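Local coordinates for protein SusD homolog (Bacteroides ovatus, PDB 4F53) that probably binds glycans, mucin O-glycans among them, at the cell surface as a SusD-like outer-membrane lipoprotein, at residues V233-A237 with F335-V340; G240-V245 with D330-R336; Y314-S318 with D394-Q399; C269-Y274 with I410-V416. All blocks are in the same frame, centred on the assembly; numbering follows the deposited sequence.

In the fold
Along the chain the first segments run 233-237, 240-245, 269-274 and 314-318, and the partner segments follow as 330-336, 335-340, 394-399 and 410-416. Interactions 1 and 2 are neighbours, their centres about 12 Å apart, and share F335 and R336, where strand 332-335 runs on into helix 337-349. Interactions 3 and 4, about 23 Å apart between centres, both use the long loop joining helix 379-383 to helix 423-438; the centres of interactions 1 and 3 are about 39 Å apart. Interactions 3 and 4 both cross 1 and 2 in chain order, while 2 falls within the span of 1 and 3 within that of 4, so interleaved closures knit the SusD-like fold together.

Interaction 1 (V233-A237 with F335-V340); sequences VMTAA and FRASEV
Two waters, and no direct hydrogen bond, carry the polar link from M234 and A237 to A337, while the rest of the contact is largely apolar. One water donates to both M234 O and A337 O, lying 2.7 Å from each. The other donates to A237 O and accepts from A337 N at 3.0 Å, so a single alanine is bridged through both its backbone carbonyl and its amide. The two waters lie either side of the A337 methyl, and selenomethionine M234 runs its side chain past the start of the helix toward F335. With CG anti to the carbonyl carbon (chi1 -67°) and the chain extended beyond it, the selenium passes A337 CA at 3.9 Å and CE ends near F335 O. SE then lies above the face of the F335 ring, 4.8 Å from its centroid and 25° off the normal: a rather distant Met-aromatic contact. In the fold this is a loop, following helix 221-231, laid against the N-terminal part of helix 337-349, within the helix-rich architecture of a SusD-like, TPR-related protein. A337 CB packs closely against A236 O at 3.2 Å. Three residues on, V340 offers both its branches: CG1 meets V233 CG2 at 3.5 Å and M234 O at 3.4 Å, while CG2 faces the M234 side chain. From helix 190-207, F196 meets the F335 ring edge-to-face and R203 makes a cation-pi contact with it. D239 OD2 accepts from the backbone amides of T235 and A236, and a calcium ion is bound about 6 Å from the side chain of A237.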
loop_
_atom_site.group_PDB
_atom_site.type_symbol
_atom_site.label_atom_id
_atom_site.label_comp_id
_atom_site.label_asym_id
_atom_site.label_seq_id
_atom_site.Cartn_x
_atom_site.Cartn_y
_atom_site.Cartn_z
ATOM N N VAL A 233 -17.980 4.965 8.830
ATOM C CA VAL A 233 -16.736 4.316 8.396
ATOM C C VAL A 233 -16.502 3.066 9.282
ATOM O O VAL A 233 -17.319 2.782 10.159
ATOM C CB VAL A 233 -15.515 5.309 8.427
ATOM C CG1 VAL A 233 -15.647 6.388 7.356
ATOM C CG2 VAL A 233 -15.303 5.929 9.819
HETATM N N MSE A 234 -15.399 2.329 9.052
HETATM C CA MSE A 234 -14.984 1.201 9.891
HETATM C C MSE A 234 -14.612 1.732 11.276
HETATM O O MSE A 234 -13.835 2.684 11.350
HETATM C CB MSE A 234 -13.758 0.500 9.282
HETATM C CG MSE A 234 -14.015 -0.194 7.983
HETATM SE SE MSE A 234 -12.242 -0.727 7.317
HETATM C CE MSE A 234 -12.807 -1.385 5.630
ATOM N N THR A 235 -15.147 1.146 12.371
ATOM C CA THR A 235 -14.803 1.621 13.732
ATOM C C THR A 235 -14.308 0.471 14.628
ATOM O O THR A 235 -13.758 0.722 15.698
ATOM C CB THR A 235 -15.992 2.341 14.415
ATOM O OG1 THR A 235 -17.055 1.416 14.524
ATOM C CG2 THR A 235 -16.468 3.601 13.660
ATOM N N ALA A 236 -14.551 -0.771 14.237
ATOM C CA ALA A 236 -14.131 -1.932 15.022
ATOM C C ALA A 236 -13.139 -2.744 14.209
ATOM O O ALA A 236 -13.224 -2.725 12.976
ATOM C CB ALA A 236 -15.349 -2.785 15.393
ATOM N N ALA A 237 -12.216 -3.462 14.875
ATOM C CA ALA A 237 -11.226 -4.317 14.192
ATOM C C ALA A 237 -11.907 -5.298 13.199
ATOM O O ALA A 237 -11.380 -5.538 12.117
ATOM C CB ALA A 237 -10.402 -5.098 15.212
ATOM N N PHE A 335 -7.988 -3.729 3.686
ATOM C CA PHE A 335 -8.208 -2.413 4.262
ATOM C C PHE A 335 -8.505 -2.568 5.751
ATOM O O PHE A 335 -9.592 -3.012 6.158
ATOM C CB PHE A 335 -9.359 -1.700 3.507
ATOM C CG PHE A 335 -9.477 -0.189 3.603
ATOM C CD1 PHE A 335 -8.908 0.508 4.661
ATOM C CD2 PHE A 335 -10.246 0.526 2.682
ATOM C CE1 PHE A 335 -9.084 1.883 4.788
ATOM C CE2 PHE A 335 -10.404 1.903 2.799
ATOM C CZ PHE A 335 -9.813 2.578 3.850
ATOM N N ARG A 336 -7.522 -2.214 6.564
ATOM C CA ARG A 336 -7.600 -2.322 8.020
ATOM C C ARG A 336 -8.416 -1.198 8.631
ATOM O O ARG A 336 -8.320 -0.051 8.185
ATOM C CB ARG A 336 -6.194 -2.273 8.625
ATOM C CG ARG A 336 -5.252 -3.378 8.181
ATOM C CD ARG A 336 -4.150 -3.413 9.201
ATOM N NE ARG A 336 -3.106 -4.404 8.945
ATOM C CZ ARG A 336 -3.143 -5.662 9.366
ATOM N NH1 ARG A 336 -4.212 -6.130 9.984
ATOM N NH2 ARG A 336 -2.128 -6.475 9.126
ATOM N N ALA A 337 -9.166 -1.515 9.698
ATOM C CA ALA A 337 -9.940 -0.525 10.477
ATOM C C ALA A 337 -8.990 0.433 11.193
ATOM O O ALA A 337 -9.323 1.590 11.322
ATOM C CB ALA A 337 -10.852 -1.224 11.496
ATOM N N SER A 338 -7.795 -0.029 11.615
ATOM C CA SER A 338 -6.809 0.841 12.271
ATOM C C SER A 338 -6.385 2.015 11.342
ATOM O O SER A 338 -6.194 3.122 11.839
ATOM C CB SER A 338 -5.596 0.043 12.747
ATOM O OG SER A 338 -4.880 -0.468 11.639
ATOM N N GLU A 339 -6.336 1.798 10.006
ATOM C CA GLU A 339 -6.012 2.845 9.002
ATOM C C GLU A 339 -7.049 4.003 9.065
ATOM O O GLU A 339 -6.667 5.163 9.055
ATOM C CB GLU A 339 -5.963 2.240 7.583
ATOM C CG GLU A 339 -5.613 3.248 6.489
ATOM C CD GLU A 339 -5.819 2.829 5.040
ATOM O OE1 GLU A 339 -5.582 1.646 4.695
ATOM O OE2 GLU A 339 -6.178 3.712 4.232
ATOM N N VAL A 340 -8.329 3.665 9.224
ATOM C CA VAL A 340 -9.441 4.602 9.311
ATOM C C VAL A 340 -9.315 5.465 10.570
ATOM O O VAL A 340 -9.523 6.675 10.502
ATOM C CB VAL A 340 -10.798 3.839 9.252
ATOM C CG1 VAL A 340 -11.971 4.782 9.515
ATOM C CG2 VAL A 340 -10.952 3.128 7.903
HETATM O O HOH W 1 -11.468 2.592 12.692
HETATM O O HOH W 2 -9.227 -4.240 10.834
#

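Interaction 2 (G240-V245 with D330-R336)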
loop_
_atom_site.group_PDB
_atom_site.type_symbol
_atom_site.label_atom_id
_atom_site.label_comp_id
_atom_site.label_asym_id
_atom_site.label_seq_id
_atom_site.Cartn_x
_atom_site.Cartn_y
_atom_site.Cartn_z
ATOM N N GLY A 240 -12.729 -4.358 9.425
ATOM C CA GLY A 240 -11.624 -4.424 8.471
ATOM C C GLY A 240 -11.870 -5.392 7.336
ATOM O O GLY A 240 -12.588 -6.365 7.520
ATOM N N ALA A 241 -11.295 -5.120 6.145
ATOM C CA ALA A 241 -11.457 -5.977 4.963
ATOM C C ALA A 241 -10.251 -6.913 4.822
ATOM O O ALA A 241 -9.122 -6.467 4.625
ATOM C CB ALA A 241 -11.649 -5.137 3.699
ATOM N N TYR A 242 -10.517 -8.223 4.972
ATOM C CA TYR A 242 -9.545 -9.320 4.907
ATOM C C TYR A 242 -10.106 -10.387 3.999
ATOM O O TYR A 242 -11.207 -10.856 4.249
ATOM C CB TYR A 242 -9.258 -9.897 6.318
ATOM C CG TYR A 242 -8.759 -8.847 7.285
ATOM C CD1 TYR A 242 -7.415 -8.489 7.323
ATOM C CD2 TYR A 242 -9.637 -8.195 8.149
ATOM C CE1 TYR A 242 -6.958 -7.505 8.190
ATOM C CE2 TYR A 242 -9.191 -7.207 9.019
ATOM C CZ TYR A 242 -7.851 -6.863 9.034
ATOM O OH TYR A 242 -7.396 -5.906 9.909
ATOM N N ARG A 243 -9.408 -10.723 2.918
ATOM C CA ARG A 243 -9.933 -11.709 1.973
ATOM C C ARG A 243 -9.464 -13.112 2.302
ATOM O O ARG A 243 -8.271 -13.348 2.479
ATOM C CB ARG A 243 -9.549 -11.352 0.520
ATOM C CG ARG A 243 -10.352 -12.137 -0.521
ATOM C CD ARG A 243 -10.124 -11.675 -1.951
ATOM N NE ARG A 243 -10.094 -12.810 -2.897
ATOM C CZ ARG A 243 -9.081 -13.681 -3.017
ATOM N NH1 ARG A 243 -7.984 -13.561 -2.253
ATOM N NH2 ARG A 243 -9.156 -14.676 -3.890
ATOM N N LYS A 244 -10.413 -14.054 2.359
ATOM C CA LYS A 244 -10.127 -15.478 2.566
ATOM C C LYS A 244 -9.567 -15.959 1.244
ATOM O O LYS A 244 -10.230 -15.819 0.189
ATOM C CB LYS A 244 -11.383 -16.251 3.036
ATOM C CG LYS A 244 -11.210 -17.765 3.040
ATOM C CD LYS A 244 -12.467 -18.492 3.432
ATOM C CE LYS A 244 -12.262 -19.982 3.465
ATOM N NZ LYS A 244 -13.531 -20.691 3.779
ATOM N N VAL A 245 -8.297 -16.436 1.273
ATOM C CA VAL A 245 -7.586 -16.852 0.055
ATOM C C VAL A 245 -8.340 -17.986 -0.654
ATOM O O VAL A 245 -8.987 -18.821 0.003
ATOM C CB VAL A 245 -6.084 -17.204 0.283
ATOM C CG1 VAL A 245 -5.329 -16.018 0.873
ATOM C CG2 VAL A 245 -5.899 -18.469 1.129
ATOM N N ASP A 330 -3.323 -17.889 5.538
ATOM C CA ASP A 330 -3.532 -16.547 6.096
ATOM C C ASP A 330 -4.294 -15.656 5.142
ATOM O O ASP A 330 -4.056 -15.695 3.928
ATOM C CB ASP A 330 -2.196 -15.880 6.478
ATOM C CG ASP A 330 -1.515 -16.488 7.705
ATOM O OD1 ASP A 330 -2.162 -17.312 8.416
ATOM O OD2 ASP A 330 -0.339 -16.177 7.937
ATOM N N ASN A 331 -5.193 -14.834 5.690
ATOM C CA ASN A 331 -5.989 -13.887 4.910
ATOM C C ASN A 331 -5.152 -12.802 4.297
ATOM O O ASN A 331 -4.131 -12.376 4.858
ATOM C CB ASN A 331 -7.063 -13.209 5.770
ATOM C CG ASN A 331 -8.106 -14.125 6.295
ATOM O OD1 ASN A 331 -8.422 -15.173 5.712
ATOM N ND2 ASN A 331 -8.676 -13.723 7.396
ATOM N N ILE A 332 -5.615 -12.329 3.152
ATOM C CA ILE A 332 -4.984 -11.202 2.488
ATOM C C ILE A 332 -5.563 -9.917 3.139
ATOM O O ILE A 332 -6.755 -9.840 3.407
ATOM C CB ILE A 332 -5.156 -11.309 0.958
ATOM C CG1 ILE A 332 -4.179 -12.403 0.423
ATOM C CG2 ILE A 332 -4.887 -9.968 0.322
ATOM C CD1 ILE A 332 -4.198 -12.677 -1.040
ATOM N N VAL A 333 -4.689 -8.958 3.468
ATOM C CA VAL A 333 -5.069 -7.719 4.128
ATOM C C VAL A 333 -5.449 -6.710 3.054
ATOM O O VAL A 333 -4.588 -6.300 2.269
ATOM C CB VAL A 333 -3.940 -7.210 5.076
ATOM C CG1 VAL A 333 -4.293 -5.839 5.661
ATOM C CG2 VAL A 333 -3.630 -8.232 6.186
ATOM N N VAL A 334 -6.739 -6.292 3.024
ATOM C CA VAL A 334 -7.216 -5.367 1.987
ATOM C C VAL A 334 -7.331 -3.920 2.535
ATOM O O VAL A 334 -6.825 -2.996 1.910
ATOM C CB VAL A 334 -8.544 -5.856 1.330
ATOM C CG1 VAL A 334 -8.994 -4.902 0.231
ATOM C CG2 VAL A 334 -8.408 -7.284 0.784
ATOM N N PHE A 335 -7.988 -3.729 3.686
ATOM C CA PHE A 335 -8.208 -2.413 4.262
ATOM C C PHE A 335 -8.505 -2.568 5.751
ATOM O O PHE A 335 -9.592 -3.012 6.158
ATOM C CB PHE A 335 -9.359 -1.700 3.507
ATOM C CG PHE A 335 -9.477 -0.189 3.603
ATOM C CD1 PHE A 335 -8.908 0.508 4.661
ATOM C CD2 PHE A 335 -10.246 0.526 2.682
ATOM C CE1 PHE A 335 -9.084 1.883 4.788
ATOM C CE2 PHE A 335 -10.404 1.903 2.799
ATOM C CZ PHE A 335 -9.813 2.578 3.850
ATOM N N ARG A 336 -7.522 -2.214 6.564
ATOM C CA ARG A 336 -7.600 -2.322 8.020
ATOM C C ARG A 336 -8.416 -1.198 8.631
ATOM O O ARG A 336 -8.320 -0.051 8.185
ATOM C CB ARG A 336 -6.194 -2.273 8.625
ATOM C CG ARG A 336 -5.252 -3.378 8.181
ATOM C CD ARG A 336 -4.150 -3.413 9.201
ATOM N NE ARG A 336 -3.106 -4.404 8.945
ATOM C CZ ARG A 336 -3.143 -5.662 9.366
ATOM N NH1 ARG A 336 -4.212 -6.130 9.984
ATOM N NH2 ARG A 336 -2.128 -6.475 9.126
HETATM O O HOH W 3 -7.352 -16.880 4.031
#
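A241 faces two residues at once, V334 and F335, which makes this antiparallel pairing a classic beta bulge. Its carbonyl oxygen is gripped twice, by V334 N at 2.9 Å and F335 N at 3.1 Å from A241 O; the F335 amide arrives in the carbonyl plane on a lone pair, whereas that of V334 is tilted from it. A241 N returns a bond to F335 O at 2.7 Å. Beyond the bulge the register shifts by one: Y242 and V333 form a non-hydrogen-bonded pair, R243 and I332 a hydrogen-bonded one. With CG anti to the carbonyl carbon (chi1 -57°), the Y242 ring lies alongside V333, its hydroxyl toward R336; V333 CG2 is at the ring's edge, 4.0 Å from Y242 CE1. Y242 OH accepts a weak bond from R336 NH1 at 3.2 Å, bent to 132°, the ring and guanidinium planes being 60° apart. V333 CG1 lies above one face of that guanidinium, offset toward its rim, and R336 NH2 is held by F439 O. With a leucine in place of Y242, R336 NH1 would probably lose its weak hydroxyl partner and the guanidinium be less well fixed in rotation. G240 leaves room for this ring, since a side chain there would collide with Y242 CE2. Farther along, V245 CG1 packs on I332 CG1, and R243 forms a salt bridge with E42. Strands 241-243 and 332-335 make a two-stranded sheet by themselves; helix 190-207 packs F196 on A241 and S199 on F335, and strand 332-335 leads into helix 337-349.

Interaction 3 (Y314-S318 with D394-Q399)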
loop_
_atom_site.group_PDB
_atom_site.type_symbol
_atom_site.label_atom_id
_atom_site.label_comp_id
_atom_site.label_asym_id
_atom_site.label_seq_id
_atom_site.Cartn_x
_atom_site.Cartn_y
_atom_site.Cartn_z
ATOM N N TYR A 314 24.995 -9.011 -2.283
ATOM C CA TYR A 314 24.453 -9.446 -0.995
ATOM C C TYR A 314 25.462 -10.237 -0.222
ATOM O O TYR A 314 26.202 -11.035 -0.815
ATOM C CB TYR A 314 23.239 -10.352 -1.209
ATOM C CG TYR A 314 21.976 -9.636 -1.612
ATOM C CD1 TYR A 314 21.684 -9.397 -2.957
ATOM C CD2 TYR A 314 21.042 -9.248 -0.662
ATOM C CE1 TYR A 314 20.515 -8.734 -3.333
ATOM C CE2 TYR A 314 19.872 -8.591 -1.025
ATOM C CZ TYR A 314 19.612 -8.343 -2.362
ATOM O OH TYR A 314 18.454 -7.732 -2.717
ATOM N N ASN A 315 25.440 -10.096 1.114
ATOM C CA ASN A 315 26.231 -10.980 1.969
ATOM C C ASN A 315 25.554 -12.360 1.864
ATOM O O ASN A 315 24.317 -12.398 1.800
ATOM C CB ASN A 315 26.250 -10.447 3.399
ATOM C CG ASN A 315 27.281 -9.379 3.649
ATOM O OD1 ASN A 315 28.397 -9.406 3.118
ATOM N ND2 ASN A 315 26.949 -8.451 4.523
ATOM N N SER A 316 26.317 -13.459 1.755
ATOM C CA SER A 316 25.740 -14.810 1.560
ATOM C C SER A 316 24.786 -15.278 2.685
ATOM O O SER A 316 24.038 -16.229 2.455
ATOM C CB SER A 316 26.830 -15.860 1.361
ATOM O OG SER A 316 27.605 -16.021 2.535
ATOM N N TRP A 317 24.810 -14.637 3.869
ATOM C CA TRP A 317 23.939 -15.039 4.982
ATOM C C TRP A 317 22.703 -14.153 5.129
ATOM O O TRP A 317 21.967 -14.310 6.104
ATOM C CB TRP A 317 24.715 -15.077 6.316
ATOM C CG TRP A 317 25.874 -16.038 6.345
ATOM C CD1 TRP A 317 26.158 -17.017 5.439
ATOM C CD2 TRP A 317 26.898 -16.103 7.342
ATOM N NE1 TRP A 317 27.325 -17.645 5.774
ATOM C CE2 TRP A 317 27.794 -17.119 6.952
ATOM C CE3 TRP A 317 27.137 -15.411 8.541
ATOM C CZ2 TRP A 317 28.924 -17.459 7.715
ATOM C CZ3 TRP A 317 28.264 -15.732 9.286
ATOM C CH2 TRP A 317 29.145 -16.742 8.873
ATOM N N SER A 318 22.433 -13.281 4.129
ATOM C CA SER A 318 21.308 -12.326 4.093
ATOM C C SER A 318 19.924 -12.925 4.352
ATOM O O SER A 318 19.066 -12.225 4.901
ATOM C CB SER A 318 21.265 -11.591 2.756
ATOM O OG SER A 318 22.412 -10.774 2.645
ATOM N N ASP A 394 24.238 -3.371 10.708
ATOM C CA ASP A 394 24.165 -4.604 9.910
ATOM C C ASP A 394 24.702 -5.809 10.767
ATOM O O ASP A 394 25.878 -5.820 11.137
ATOM C CB ASP A 394 24.939 -4.469 8.566
ATOM C CG ASP A 394 24.819 -5.646 7.591
ATOM O OD1 ASP A 394 24.407 -6.759 8.027
ATOM O OD2 ASP A 394 25.170 -5.472 6.410
ATOM N N PRO A 395 23.848 -6.811 11.113
ATOM C CA PRO A 395 24.329 -7.930 11.966
ATOM C C PRO A 395 25.380 -8.827 11.304
ATOM O O PRO A 395 26.043 -9.627 11.991
ATOM C CB PRO A 395 23.057 -8.717 12.276
ATOM C CG PRO A 395 22.112 -8.363 11.171
ATOM C CD PRO A 395 22.410 -6.955 10.787
ATOM N N LEU A 396 25.552 -8.682 9.983
ATOM C CA LEU A 396 26.513 -9.486 9.234
ATOM C C LEU A 396 27.881 -8.789 9.077
ATOM O O LEU A 396 28.835 -9.425 8.621
ATOM C CB LEU A 396 25.930 -9.876 7.868
ATOM C CG LEU A 396 24.749 -10.888 7.911
ATOM C CD1 LEU A 396 24.294 -11.232 6.531
ATOM C CD2 LEU A 396 25.134 -12.170 8.653
ATOM N N LYS A 397 27.992 -7.517 9.514
ATOM C CA LYS A 397 29.235 -6.733 9.471
ATOM C C LYS A 397 30.361 -7.464 10.240
ATOM O O LYS A 397 30.171 -7.856 11.395
ATOM C CB LYS A 397 29.017 -5.313 10.022
ATOM C CG LYS A 397 30.271 -4.453 9.943
ATOM C CD LYS A 397 30.215 -3.309 10.923
ATOM C CE LYS A 397 31.500 -2.524 10.937
ATOM N NZ LYS A 397 31.370 -1.307 11.774
ATOM N N GLY A 398 31.482 -7.692 9.552
ATOM C CA GLY A 398 32.634 -8.391 10.103
ATOM C C GLY A 398 32.528 -9.908 10.213
ATOM O O GLY A 398 33.487 -10.547 10.658
ATOM N N GLN A 399 31.368 -10.509 9.840
ATOM C CA GLN A 399 31.176 -11.966 9.900
ATOM C C GLN A 399 31.978 -12.679 8.792
ATOM O O GLN A 399 32.403 -12.047 7.824
ATOM C CB GLN A 399 29.684 -12.356 9.830
ATOM C CG GLN A 399 28.864 -11.990 11.072
ATOM C CD GLN A 399 29.256 -12.776 12.312
ATOM O OE1 GLN A 399 29.355 -14.008 12.304
ATOM N NE2 GLN A 399 29.417 -12.088 13.429
HETATM O O HOH W 4 24.116 -7.593 4.731
#
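N315 and L396 face each other across two irregular loops, their CA atoms 7.4 Å apart: a type I turn runs from N315 to S318, and opposite it a type I turn from D394 to K397 is followed by a type II turn from L396 to Q399. L396 drives its forked end into the first turn. CD1 sits against the backbone, 3.6 Å from W317 C, and also meets N315 CB, while CD2 rests 3.8 Å from W317 CB and near the plane of the indole at its edge. Q399 approaches the same ring: folded back at chi2 (-67°), its chain brings OE1 into the indole plane, 3.6 Å from W317 CZ3, with ring and amide planes 45° apart, and its NE2 is hydrogen-bonded to T297 OG1. An alanine in place of W317 would strip away the indole edge and is likely to leave a gap beside L396 CD2 and Q399. Such turn-to-turn packing belongs to the loop-rich part of this SusD-like fold, about 29 Å from the centre of the chain, where helix 288-291 lends V291 to W317 and F288 to L396. Polar traffic passes through water. One molecule accepts from N315 ND2 at 3.0 Å and donates to D394 OD2 at 2.9 Å, joining two groups too far apart to bond directly. Each has a further partner, Y404 O for the amide and Y406 N for the carboxylate. D394 OD1 meanwhile takes L396 N at 3.0 Å, from above the carboxylate plane, in an Asx turn. Within the facing turn, S318 OG donates to N315 O, which also accepts from S318 N.

Interaction 4 (C269-Y274 with I410-V416)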
loop_
_atom_site.group_PDB
_atom_site.type_symbol
_atom_site.label_atom_id
_atom_site.label_comp_id
_atom_site.label_asym_id
_atom_site.label_seq_id
_atom_site.Cartn_x
_atom_site.Cartn_y
_atom_site.Cartn_z
ATOM N N CYS A 269 13.897 -1.380 12.880
ATOM C CA CYS A 269 14.464 -0.215 13.577
ATOM C C CYS A 269 13.397 0.509 14.426
ATOM O O CYS A 269 13.638 0.781 15.598
ATOM C CB CYS A 269 15.124 0.743 12.597
ATOM S SG CYS A 269 16.779 0.231 12.093
ATOM N N TYR A 270 12.227 0.797 13.834
ATOM C CA TYR A 270 11.132 1.460 14.543
ATOM C C TYR A 270 10.530 0.567 15.617
ATOM O O TYR A 270 10.323 1.010 16.733
ATOM C CB TYR A 270 10.007 1.871 13.568
ATOM C CG TYR A 270 10.294 3.142 12.794
ATOM C CD1 TYR A 270 10.050 4.391 13.354
ATOM C CD2 TYR A 270 10.757 3.095 11.480
ATOM C CE1 TYR A 270 10.297 5.565 12.645
ATOM C CE2 TYR A 270 10.999 4.265 10.754
ATOM C CZ TYR A 270 10.772 5.497 11.348
ATOM O OH TYR A 270 10.963 6.653 10.658
HETATM N N MSE A 271 10.267 -0.704 15.267
HETATM C CA MSE A 271 9.560 -1.628 16.149
HETATM C C MSE A 271 10.415 -2.102 17.297
HETATM O O MSE A 271 9.868 -2.268 18.381
HETATM C CB MSE A 271 8.929 -2.755 15.350
HETATM C CG MSE A 271 7.829 -2.213 14.443
HETATM SE SE MSE A 271 7.006 -3.584 13.388
HETATM C CE MSE A 271 5.950 -4.353 14.749
ATOM N N ASN A 272 11.743 -2.189 17.120
ATOM C CA ASN A 272 12.672 -2.494 18.227
ATOM C C ASN A 272 12.755 -1.297 19.171
ATOM O O ASN A 272 12.638 -1.484 20.366
ATOM C CB ASN A 272 14.082 -2.881 17.722
ATOM C CG ASN A 272 14.137 -4.293 17.206
ATOM O OD1 ASN A 272 13.305 -5.124 17.531
ATOM N ND2 ASN A 272 15.132 -4.621 16.431
ATOM N N ALA A 273 12.870 -0.052 18.630
ATOM C CA ALA A 273 12.945 1.172 19.447
ATOM C C ALA A 273 11.710 1.324 20.330
ATOM O O ALA A 273 11.818 1.806 21.455
ATOM C CB ALA A 273 13.081 2.383 18.555
ATOM N N TYR A 274 10.532 0.916 19.812
ATOM C CA TYR A 274 9.282 1.035 20.561
ATOM C C TYR A 274 8.955 -0.219 21.379
ATOM O O TYR A 274 7.882 -0.251 21.988
ATOM C CB TYR A 274 8.117 1.358 19.603
ATOM C CG TYR A 274 8.332 2.588 18.745
ATOM C CD1 TYR A 274 9.132 3.644 19.187
ATOM C CD2 TYR A 274 7.689 2.728 17.523
ATOM C CE1 TYR A 274 9.365 4.757 18.383
ATOM C CE2 TYR A 274 7.868 3.861 16.738
ATOM C CZ TYR A 274 8.721 4.868 17.162
ATOM O OH TYR A 274 8.875 5.996 16.382
ATOM N N ILE A 410 18.274 6.004 10.370
ATOM C CA ILE A 410 17.030 6.727 10.117
ATOM C C ILE A 410 17.132 8.017 10.933
ATOM O O ILE A 410 17.369 7.966 12.144
ATOM C CB ILE A 410 15.743 5.911 10.431
ATOM C CG1 ILE A 410 15.621 4.678 9.499
ATOM C CG2 ILE A 410 14.505 6.820 10.304
ATOM C CD1 ILE A 410 14.766 3.585 10.000
ATOM N N ASN A 411 17.004 9.160 10.291
ATOM C CA ASN A 411 17.119 10.405 11.043
ATOM C C ASN A 411 15.731 10.907 11.450
ATOM O O ASN A 411 15.053 11.593 10.672
ATOM C CB ASN A 411 17.916 11.439 10.242
ATOM C CG ASN A 411 19.321 10.935 9.903
ATOM O OD1 ASN A 411 20.119 10.532 10.780
ATOM N ND2 ASN A 411 19.628 10.884 8.610
ATOM N N THR A 412 15.289 10.512 12.657
ATOM C CA THR A 412 13.973 10.905 13.191
ATOM C C THR A 412 13.989 10.852 14.707
ATOM O O THR A 412 14.669 10.003 15.276
ATOM C CB THR A 412 12.813 10.005 12.627
ATOM O OG1 THR A 412 11.600 10.484 13.169
ATOM C CG2 THR A 412 12.914 8.525 13.057
ATOM N N ASN A 413 13.163 11.671 15.350
ATOM C CA ASN A 413 13.019 11.667 16.811
ATOM C C ASN A 413 11.606 11.236 17.214
ATOM O O ASN A 413 11.250 11.332 18.394
ATOM C CB ASN A 413 13.342 13.044 17.408
ATOM C CG ASN A 413 14.723 13.132 18.002
ATOM O OD1 ASN A 413 15.109 12.339 18.875
ATOM N ND2 ASN A 413 15.496 14.110 17.545
ATOM N N VAL A 414 10.816 10.726 16.231
ATOM C CA VAL A 414 9.433 10.296 16.434
ATOM C C VAL A 414 9.392 9.110 17.419
ATOM O O VAL A 414 10.186 8.167 17.332
ATOM C CB VAL A 414 8.677 9.982 15.090
ATOM C CG1 VAL A 414 9.163 8.690 14.428
ATOM C CG2 VAL A 414 7.163 9.943 15.290
ATOM N N THR A 415 8.474 9.196 18.371
ATOM C CA THR A 415 8.236 8.141 19.329
ATOM C C THR A 415 6.713 7.946 19.435
ATOM O O THR A 415 5.960 8.544 18.654
ATOM C CB THR A 415 8.992 8.346 20.648
ATOM O OG1 THR A 415 8.839 7.124 21.392
ATOM C CG2 THR A 415 8.519 9.585 21.440
ATOM N N VAL A 416 6.274 7.045 20.334
ATOM C CA VAL A 416 4.875 6.658 20.470
ATOM C C VAL A 416 4.044 7.680 21.267
ATOM O O VAL A 416 3.030 8.152 20.742
ATOM C CB VAL A 416 4.721 5.234 21.065
ATOM C CG1 VAL A 416 3.257 4.792 21.043
ATOM C CG2 VAL A 416 5.605 4.233 20.322
#
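The Y274 ring is sandwiched between V416 CG2 on one face and Y270 O on the other. V416 CG2 makes a CH-pi contact, 3.8 Å from the centroid of the Y274 ring and 21° off its normal. Y270 O lies above the opposite face, offset toward the rim, and as a helix carbonyl it also accepts from Y274 N. At the ring's edge, in its plane, is V414 O, to which Y274 OH donates at 2.7 Å. The hydroxyl reaches that oxygen from above the carbonyl plane, 65° out of it, and not on a lone pair. The second ring, Y270, has V414 CG1 at its edge, 3.8 Å from Y270 CE1, with Y274 OH also in its plane. That one methyl serves both tyrosines, since V414 CG1 is 3.3 Å from Y274 OH; it can do so because it lies between its own backbone N and carbonyl carbon (chi1 72°). Around Y270 OH gather I410 CG2 and T412 CG2, each 3.6 Å from the oxygen, and I410 CD1 packs on C269 CB. The end of helix 265-273 is thus joined to the long loop that precedes helix 423-438. T412 OG1 accepts from V414 N in an ST turn and has E428 of that helix as a further partner, while T415 OG1 bonds to G387 O. Two tyrosine hydroxyls in buried residues therefore find backbone carbonyls, Y274 on V414 and Y270 on K456, so aliphatic carbons can pack about the rings while the polar ends stay satisfied.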